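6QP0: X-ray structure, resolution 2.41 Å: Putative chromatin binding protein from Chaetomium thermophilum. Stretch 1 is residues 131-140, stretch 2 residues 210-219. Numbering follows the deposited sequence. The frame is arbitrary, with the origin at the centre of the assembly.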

# COMPACT_ATOMS: atom_id res chain seq x y z
N SER A 131 2.23 0.29 -0.84
CA SER A 131 2.54 1.26 -1.89
C SER A 131 1.42 2.29 -1.93
O SER A 131 0.33 2.07 -1.40
CB SER A 131 2.71 0.58 -3.25
OG SER A 131 3.02 1.53 -4.25
N LEU A 132 1.71 3.42 -2.59
CA LEU A 132 0.72 4.48 -2.72
C LEU A 132 -0.62 3.92 -3.18
O LEU A 132 -1.67 4.23 -2.61
CB LEU A 132 1.22 5.55 -3.69
CG LEU A 132 2.44 6.35 -3.21
CD1 LEU A 132 3.09 7.09 -4.37
CD2 LEU A 132 2.05 7.33 -2.11
N ASN A 133 -0.60 3.07 -4.21
CA ASN A 133 -1.80 2.40 -4.71
C ASN A 133 -2.97 3.37 -4.78
O ASN A 133 -4.08 3.10 -4.31
CB ASN A 133 -2.14 1.18 -3.85
CG ASN A 133 -1.05 0.12 -3.88
OD1 ASN A 133 -0.38 -0.06 -4.90
ND2 ASN A 133 -0.88 -0.59 -2.77
N TYR A 134 -2.72 4.53 -5.39
CA TYR A 134 -3.60 5.68 -5.27
C TYR A 134 -4.58 5.83 -6.42
O TYR A 134 -5.35 6.80 -6.44
CB TYR A 134 -2.76 6.97 -5.17
CG TYR A 134 -2.05 7.33 -6.46
CD1 TYR A 134 -0.79 6.82 -6.75
CD2 TYR A 134 -2.63 8.19 -7.38
CE1 TYR A 134 -0.14 7.16 -7.92
CE2 TYR A 134 -1.99 8.53 -8.55
CZ TYR A 134 -0.75 8.01 -8.82
OH TYR A 134 -0.11 8.36 -9.99
N ILE A 135 -4.59 4.90 -7.38
CA ILE A 135 -5.46 4.99 -8.54
C ILE A 135 -6.54 3.93 -8.43
O ILE A 135 -6.25 2.76 -8.16
CB ILE A 135 -4.67 4.83 -9.85
CG1 ILE A 135 -3.49 5.80 -9.89
CG2 ILE A 135 -5.59 5.06 -11.05
CD1 ILE A 135 -2.55 5.59 -11.05
N LYS A 136 -7.80 4.33 -8.63
CA LYS A 136 -8.91 3.39 -8.57
C LYS A 136 -8.74 2.28 -9.60
O LYS A 136 -8.97 1.10 -9.30
CB LYS A 136 -10.23 4.12 -8.79
CG LYS A 136 -10.59 5.08 -7.67
CD LYS A 136 -11.87 5.85 -7.97
CE LYS A 136 -12.18 6.85 -6.86
NZ LYS A 136 -13.44 7.62 -7.13
N GLY A 137 -8.33 2.63 -10.82
CA GLY A 137 -8.08 1.61 -11.83
C GLY A 137 -7.03 0.61 -11.38
O GLY A 137 -7.22 -0.60 -11.51
N TRP A 138 -5.91 1.11 -10.86
CA TRP A 138 -4.88 0.22 -10.35
C TRP A 138 -5.42 -0.65 -9.23
O TRP A 138 -5.21 -1.87 -9.21
CB TRP A 138 -3.67 1.03 -9.89
CG TRP A 138 -2.67 0.25 -9.10
CD1 TRP A 138 -2.25 0.52 -7.83
CD2 TRP A 138 -1.97 -0.93 -9.51
NE1 TRP A 138 -1.32 -0.41 -7.43
CE2 TRP A 138 -1.14 -1.31 -8.44
CE3 TRP A 138 -1.96 -1.70 -10.68
CZ2 TRP A 138 -0.31 -2.43 -8.51
CZ3 TRP A 138 -1.14 -2.80 -10.74
CH2 TRP A 138 -0.32 -3.16 -9.66
N ARG A 139 -6.14 -0.05 -8.28
CA ARG A 139 -6.76 -0.83 -7.22
C ARG A 139 -7.77 -1.82 -7.79
O ARG A 139 -8.00 -2.88 -7.20
CB ARG A 139 -7.44 0.09 -6.21
CG ARG A 139 -6.48 0.88 -5.32
CD ARG A 139 -7.18 1.48 -4.10
NE ARG A 139 -8.20 2.47 -4.47
CZ ARG A 139 -7.99 3.78 -4.50
NH1 ARG A 139 -6.81 4.30 -4.19
NH2 ARG A 139 -8.98 4.59 -4.85
N TYR A 140 -8.37 -1.50 -8.94
CA TYR A 140 -9.28 -2.45 -9.58
C TYR A 140 -8.52 -3.61 -10.19
O TYR A 140 -8.99 -4.76 -10.15
CB TYR A 140 -10.12 -1.74 -10.64
CG TYR A 140 -11.01 -2.68 -11.42
CD1 TYR A 140 -12.23 -3.10 -10.91
CD2 TYR A 140 -10.63 -3.15 -12.68
CE1 TYR A 140 -13.04 -3.96 -11.63
CE2 TYR A 140 -11.43 -4.01 -13.39
CZ TYR A 140 -12.64 -4.41 -12.86
OH TYR A 140 -13.45 -5.27 -13.57
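Stretch 2 (210-219) NLVFRYEEPN

How does stretch 2 run over stretch 1? It enters as the last turn of a helix, residues 210-213, leaves helical geometry at Arg214, and continues from Tyr215 to Asn219 in an extended conformation, with psi values between 104° and 137°. Stretch 1 does the reverse, beginning as loop and becoming helical at Lys136. The two backbones come nearest at Tyr134 and Tyr215, whose CA atoms are 5.2 Å apart. Both segments advance in the same general sense: Leu132 and Tyr134 meet Leu211, Arg214, Tyr215 and Glu216, while Lys136 and Arg139 lie mainly against Glu216 to Asn219. Together they bury 589 Å² of surface.

What do the first residues of stretch 1 offer to the helical part of stretch 2? Ser131 stays out of reach, but Leu132, although its CA-to-CB bond points sideways, brings the end of its side chain nearer, so that Leu132 CD1 packs 3.6 Å from Leu211 CD1. Asn133 makes no contact across the interface; in a left-handed conformation (phi 42°, psi 50°), it instead braces its own stretch. Its OD1 accepts a 2.7 Å hydrogen bond from Trp138 NE1, and its backbone O accepts one of 3.0 Å from Arg139 NH1.

Why is Tyr134 the centre of the contact? It has the largest covered area of any residue here, 124 Å², and it is engaged from ring to backbone. Leu211 CD2 lies over one face of the ring, 4.2 Å from the centroid of Tyr134, in a CH-pi contact. At the far end of the side chain, Tyr134 OH accepts a hydrogen bond of 2.7 Å from Arg214 NE and a weak one of 3.4 Å from Arg214 NH2; the fully extended chi2 and chi3 of Arg214 carry its guanidinium out to the hydroxyl. Nearer the backbone, Tyr134 CB touches Tyr215 CD1 at 3.3 Å, and Tyr134 O accepts a 3.0 Å hydrogen bond from Glu216 N, tying the two main chains together just past their closest approach.

How is the start of the stretch 1 helix held? Ile135 occupies the N-cap position with its CA-to-CB bond pointing away, and Glu216 supplies a carboxylate to the first turn. Glu216 OE1 accepts a nearly linear hydrogen bond of 2.6 Å from Lys136 N, an amide that has no earlier turn of helix to satisfy it. The long Lys136 side chain, all m or t, reaches out across stretch 2: its CE is 3.5 Å from Glu217 O, and a water accepts hydrogen bonds from Lys136 NZ at 2.6 Å and from Asn219 ND2 at 3.1 Å.

What closes the contact one turn later? Gly137 and Trp138 contribute little, but the CA-to-CB bond of Arg139 points toward stretch 2, and its guanidinium grips the main chain there: Glu216 O accepts hydrogen bonds from Arg139 NH2 at 2.9 Å and Arg139 NH1 at 3.1 Å. Pro218 CA lies over one face of the guanidinium, 3.6 Å from Arg139 NH2. Tyr140 remains out of reach.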

# COMPACT_ATOMS: atom_id res chain seq x y z
N ASN A 210 2.23 17.04 -6.34
CA ASN A 210 1.41 16.53 -7.43
C ASN A 210 0.84 15.15 -7.11
O ASN A 210 -0.26 14.82 -7.57
CB ASN A 210 2.23 16.48 -8.72
CG ASN A 210 2.82 17.83 -9.09
OD1 ASN A 210 4.01 17.94 -9.37
ND2 ASN A 210 1.99 18.86 -9.08
N LEU A 211 1.55 14.34 -6.32
CA LEU A 211 1.03 13.04 -5.93
C LEU A 211 -0.23 13.18 -5.08
O LEU A 211 -1.24 12.51 -5.33
CB LEU A 211 2.10 12.24 -5.17
CG LEU A 211 2.85 11.17 -5.96
CD1 LEU A 211 3.94 10.56 -5.10
CD2 LEU A 211 1.89 10.09 -6.46
N VAL A 212 -0.18 14.04 -4.06
CA VAL A 212 -1.35 14.25 -3.21
C VAL A 212 -2.53 14.73 -4.05
O VAL A 212 -3.65 14.23 -3.92
CB VAL A 212 -1.04 15.24 -2.08
CG1 VAL A 212 -2.30 15.48 -1.26
CG2 VAL A 212 0.08 14.73 -1.20
N PHE A 213 -2.29 15.72 -4.91
CA PHE A 213 -3.37 16.28 -5.72
C PHE A 213 -4.11 15.20 -6.50
O PHE A 213 -5.34 15.24 -6.60
CB PHE A 213 -2.81 17.34 -6.68
CG PHE A 213 -3.73 17.66 -7.83
CD1 PHE A 213 -4.76 18.58 -7.68
CD2 PHE A 213 -3.58 17.03 -9.05
CE1 PHE A 213 -5.61 18.86 -8.74
CE2 PHE A 213 -4.42 17.30 -10.11
CZ PHE A 213 -5.44 18.22 -9.95
N ARG A 214 -3.38 14.23 -7.07
CA ARG A 214 -3.97 13.21 -7.91
C ARG A 214 -4.26 11.91 -7.16
O ARG A 214 -4.51 10.88 -7.79
CB ARG A 214 -3.08 12.93 -9.12
CG ARG A 214 -1.82 12.09 -8.87
CD ARG A 214 -1.11 11.83 -10.20
NE ARG A 214 0.09 11.01 -10.06
CZ ARG A 214 1.29 11.48 -9.71
NH1 ARG A 214 1.44 12.77 -9.46
NH2 ARG A 214 2.32 10.65 -9.62
N TYR A 215 -4.25 11.94 -5.82
CA TYR A 215 -4.66 10.77 -5.05
C TYR A 215 -6.16 10.58 -5.16
O TYR A 215 -6.93 11.55 -5.08
CB TYR A 215 -4.24 10.91 -3.59
CG TYR A 215 -4.61 9.71 -2.74
CD1 TYR A 215 -3.72 8.66 -2.56
CD2 TYR A 215 -5.84 9.63 -2.11
CE1 TYR A 215 -4.05 7.56 -1.80
CE2 TYR A 215 -6.19 8.54 -1.34
CZ TYR A 215 -5.29 7.51 -1.19
OH TYR A 215 -5.62 6.41 -0.42
N GLU A 216 -6.58 9.34 -5.35
CA GLU A 216 -7.99 9.00 -5.52
C GLU A 216 -8.46 8.27 -4.27
O GLU A 216 -8.03 7.14 -4.00
CB GLU A 216 -8.19 8.14 -6.77
CG GLU A 216 -7.63 8.76 -8.03
CD GLU A 216 -7.91 7.92 -9.26
OE1 GLU A 216 -8.41 6.79 -9.10
OE2 GLU A 216 -7.64 8.40 -10.38
N GLU A 217 -9.33 8.91 -3.51
CA GLU A 217 -9.79 8.33 -2.26
C GLU A 217 -10.47 6.99 -2.52
O GLU A 217 -11.24 6.86 -3.48
CB GLU A 217 -10.77 9.28 -1.56
CG GLU A 217 -10.18 10.64 -1.19
CD GLU A 217 -9.11 10.54 -0.12
OE1 GLU A 217 -8.89 9.42 0.40
OE2 GLU A 217 -8.49 11.57 0.20
N PRO A 218 -10.20 5.97 -1.70
CA PRO A 218 -10.94 4.72 -1.84
C PRO A 218 -12.43 4.94 -1.63
O PRO A 218 -12.86 5.66 -0.73
CB PRO A 218 -10.34 3.82 -0.75
CG PRO A 218 -8.98 4.37 -0.52
CD PRO A 218 -9.10 5.86 -0.72
N ASN A 219 -13.23 4.30 -2.49
CA ASN A 219 -14.68 4.47 -2.49
C ASN A 219 -15.34 3.17 -2.07
O ASN A 219 -15.42 2.23 -2.88
CB ASN A 219 -15.16 4.90 -3.88
CG ASN A 219 -16.60 5.33 -3.88
OD1 ASN A 219 -17.35 5.04 -2.95
ND2 ASN A 219 -17.01 6.03 -4.93
O HOH W 1 -14.91 5.46 -7.10